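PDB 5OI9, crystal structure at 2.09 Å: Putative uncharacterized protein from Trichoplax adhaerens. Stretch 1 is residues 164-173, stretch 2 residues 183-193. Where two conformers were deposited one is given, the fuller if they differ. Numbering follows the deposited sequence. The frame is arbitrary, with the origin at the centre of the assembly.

Stretch 1 164-173: DMLSLKIHAT
Stretch 2 183-193: INVTSGVVVPS

How do the two stretches lie together? Strands 167-173 and 183-192 run antiparallel, their N-to-C directions 162° apart and their axes approaching to 4.6 Å. Apart from P192 (phi -59°, psi 138°), both are extended, phi -99° to -139° and psi 114° to 156°; S167 faces V190 and T173 faces N184.

What happens before the strand begins? M165, a selenomethionine (m, m, t), sends its side chain end away, while M165 O sits 3.1 Å from P192 CD. L166 (p, chi2 93°) sets CB 3.8 Å from V191 CG2, an apolar contact.

How does the ladder start? S167, K169, H171 and T173 turn N-H and C=O toward the partner strand, so two bonds close each pair; L168, I170 and A172 form non-hydrogen-bonded pairs with V189, S187 and V185. S167 N donates to V190 O (3.1 Å) and V190 N to S167 O (3.0 Å); S167 (t) sets CB 3.6 Å from V190 CG2 (V190 m). On the other face, L168 (t, p) brings CD1 3.8 Å from V189 CB (p).

What follows from K169 on? K169 N reaches G188 O at 2.8 Å, and G188 N returns to K169 O at 2.9 Å; K169 (m, t, p, p) leads away, and G188 has no side chain. I170 (m, t) sets CG2 3.7 Å from V185 CG1 (t) and CG1 4.1 Å from S187 CB (p). H171 N to T186 O is 2.7 Å, T186 N to H171 O 2.8 Å; H171 (m, chi2 159°) leads away from T186 (m). A172 CB meets I183 CG2 (m, t) at 4.0 Å. T173 (m) N to N184 (t) O is 3.0 Å, N184 N to T173 O 2.7 Å.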

# COMPACT_ATOMS: atom_id res chain seq x y z
N ASP A 164 0.15 3.40 -1.18
CA ASP A 164 -0.87 4.28 -0.61
C ASP A 164 -1.91 3.52 0.21
O ASP A 164 -2.74 4.16 0.85
CB ASP A 164 -1.57 5.06 -1.71
CG ASP A 164 -0.64 5.99 -2.46
OD1 ASP A 164 0.31 6.51 -1.84
OD2 ASP A 164 -0.85 6.20 -3.68
N MSE A 165 -1.88 2.19 0.18
CA MSE A 165 -2.90 1.38 0.85
C MSE A 165 -2.51 0.97 2.27
O MSE A 165 -3.28 0.30 2.95
CB MSE A 165 -3.19 0.12 0.03
CG MSE A 165 -3.63 0.41 -1.38
SE MSE A 165 -5.22 1.52 -1.37
CE MSE A 165 -4.89 2.46 -3.05
N LEU A 166 -1.31 1.35 2.71
CA LEU A 166 -0.87 1.02 4.06
C LEU A 166 -0.04 2.15 4.63
O LEU A 166 0.65 2.87 3.89
CB LEU A 166 -0.08 -0.30 4.09
CG LEU A 166 1.11 -0.45 3.13
CD1 LEU A 166 2.41 -0.04 3.81
CD2 LEU A 166 1.19 -1.88 2.63
N SER A 167 -0.11 2.32 5.95
CA SER A 167 0.68 3.30 6.67
C SER A 167 1.44 2.58 7.77
O SER A 167 0.82 2.01 8.68
CB SER A 167 -0.19 4.42 7.25
OG SER A 167 0.60 5.34 7.98
N LEU A 168 2.76 2.59 7.69
CA LEU A 168 3.63 1.82 8.56
C LEU A 168 4.51 2.76 9.37
O LEU A 168 5.07 3.71 8.82
CB LEU A 168 4.49 0.86 7.73
CG LEU A 168 5.43 -0.12 8.44
CD1 LEU A 168 4.64 -1.19 9.17
CD2 LEU A 168 6.39 -0.74 7.43
N LYS A 169 4.63 2.49 10.67
CA LYS A 169 5.45 3.29 11.57
C LYS A 169 6.28 2.37 12.45
O LYS A 169 5.91 1.21 12.67
CB LYS A 169 4.59 4.22 12.44
CG LYS A 169 3.69 5.16 11.65
CD LYS A 169 2.70 5.87 12.56
CE LYS A 169 3.40 6.86 13.48
NZ LYS A 169 3.99 7.99 12.73
N ILE A 170 7.39 2.89 12.95
CA ILE A 170 8.29 2.12 13.81
C ILE A 170 8.67 2.97 15.02
O ILE A 170 9.03 4.14 14.88
CB ILE A 170 9.55 1.66 13.07
CG1 ILE A 170 9.18 0.65 11.98
CG2 ILE A 170 10.54 1.03 14.03
CD1 ILE A 170 10.37 0.13 11.21
N HIS A 171 8.56 2.38 16.21
CA HIS A 171 9.10 2.94 17.45
C HIS A 171 10.30 2.11 17.88
O HIS A 171 10.20 0.88 17.97
CB HIS A 171 8.05 2.95 18.56
CG HIS A 171 6.85 3.80 18.27
ND1 HIS A 171 5.64 3.62 18.91
CD2 HIS A 171 6.67 4.83 17.41
CE1 HIS A 171 4.77 4.51 18.46
NE2 HIS A 171 5.37 5.25 17.54
N ALA A 172 11.42 2.78 18.15
CA ALA A 172 12.64 2.09 18.55
C ALA A 172 13.13 2.67 19.86
O ALA A 172 13.39 3.88 19.96
CB ALA A 172 13.72 2.21 17.47
N THR A 173 13.27 1.83 20.87
CA THR A 173 13.89 2.22 22.13
C THR A 173 15.26 1.56 22.21
O THR A 173 15.36 0.33 22.07
CB THR A 173 13.02 1.82 23.32
OG1 THR A 173 11.72 2.41 23.17
CG2 THR A 173 13.63 2.30 24.62
N ILE A 183 18.34 -2.63 21.09
CA ILE A 183 17.22 -1.88 20.51
C ILE A 183 15.96 -2.73 20.59
O ILE A 183 15.96 -3.90 20.19
CB ILE A 183 17.48 -1.48 19.04
CG1 ILE A 183 18.83 -0.78 18.89
CG2 ILE A 183 16.37 -0.57 18.54
CD1 ILE A 183 19.11 -0.31 17.48
N ASN A 184 14.88 -2.14 21.10
CA ASN A 184 13.55 -2.73 21.01
C ASN A 184 12.82 -2.06 19.85
O ASN A 184 12.54 -0.86 19.90
CB ASN A 184 12.78 -2.57 22.31
CG ASN A 184 11.38 -3.15 22.23
OD1 ASN A 184 10.39 -2.42 22.10
ND2 ASN A 184 11.28 -4.47 22.29
N VAL A 185 12.54 -2.83 18.81
CA VAL A 185 11.90 -2.31 17.60
C VAL A 185 10.44 -2.75 17.61
O VAL A 185 10.14 -3.95 17.61
CB VAL A 185 12.62 -2.81 16.34
CG1 VAL A 185 11.96 -2.24 15.09
CG2 VAL A 185 14.09 -2.47 16.38
N THR A 186 9.53 -1.78 17.64
CA THR A 186 8.10 -2.03 17.52
C THR A 186 7.60 -1.41 16.22
O THR A 186 7.92 -0.25 15.92
CB THR A 186 7.33 -1.44 18.71
OG1 THR A 186 7.73 -2.11 19.92
CG2 THR A 186 5.84 -1.62 18.52
N SER A 187 6.83 -2.18 15.46
CA SER A 187 6.31 -1.75 14.17
C SER A 187 4.79 -1.83 14.18
O SER A 187 4.23 -2.85 14.59
CB SER A 187 6.87 -2.60 13.03
OG SER A 187 6.38 -3.93 13.11
N GLY A 188 4.14 -0.77 13.73
CA GLY A 188 2.69 -0.74 13.64
C GLY A 188 2.25 -0.33 12.25
O GLY A 188 2.91 0.46 11.57
N VAL A 189 1.11 -0.88 11.83
CA VAL A 189 0.57 -0.65 10.50
C VAL A 189 -0.93 -0.46 10.59
O VAL A 189 -1.60 -0.99 11.49
CB VAL A 189 0.92 -1.81 9.53
CG1 VAL A 189 0.13 -3.06 9.89
CG2 VAL A 189 0.68 -1.41 8.08
N VAL A 190 -1.48 0.33 9.67
CA VAL A 190 -2.91 0.45 9.47
C VAL A 190 -3.21 0.23 7.99
O VAL A 190 -2.49 0.74 7.12
CB VAL A 190 -3.47 1.81 9.94
CG1 VAL A 190 -3.38 1.93 11.45
CG2 VAL A 190 -2.74 2.96 9.27
N VAL A 191 -4.24 -0.56 7.71
CA VAL A 191 -4.67 -0.85 6.35
C VAL A 191 -6.19 -0.71 6.29
O VAL A 191 -6.88 -1.13 7.23
CB VAL A 191 -4.23 -2.26 5.91
CG1 VAL A 191 -4.81 -2.62 4.55
CG2 VAL A 191 -2.71 -2.35 5.89
N PRO A 192 -6.75 -0.12 5.23
CA PRO A 192 -8.21 -0.11 5.10
C PRO A 192 -8.75 -1.53 5.07
O PRO A 192 -8.17 -2.42 4.44
CB PRO A 192 -8.45 0.62 3.77
CG PRO A 192 -7.23 1.43 3.56
CD PRO A 192 -6.10 0.65 4.16
N SER A 193 -9.84 -1.75 5.79
CA SER A 193 -10.40 -3.09 5.90
C SER A 193 -11.37 -3.43 4.79
O SER A 193 -11.70 -4.61 4.62
CB SER A 193 -11.10 -3.25 7.25
OG SER A 193 -12.18 -2.35 7.38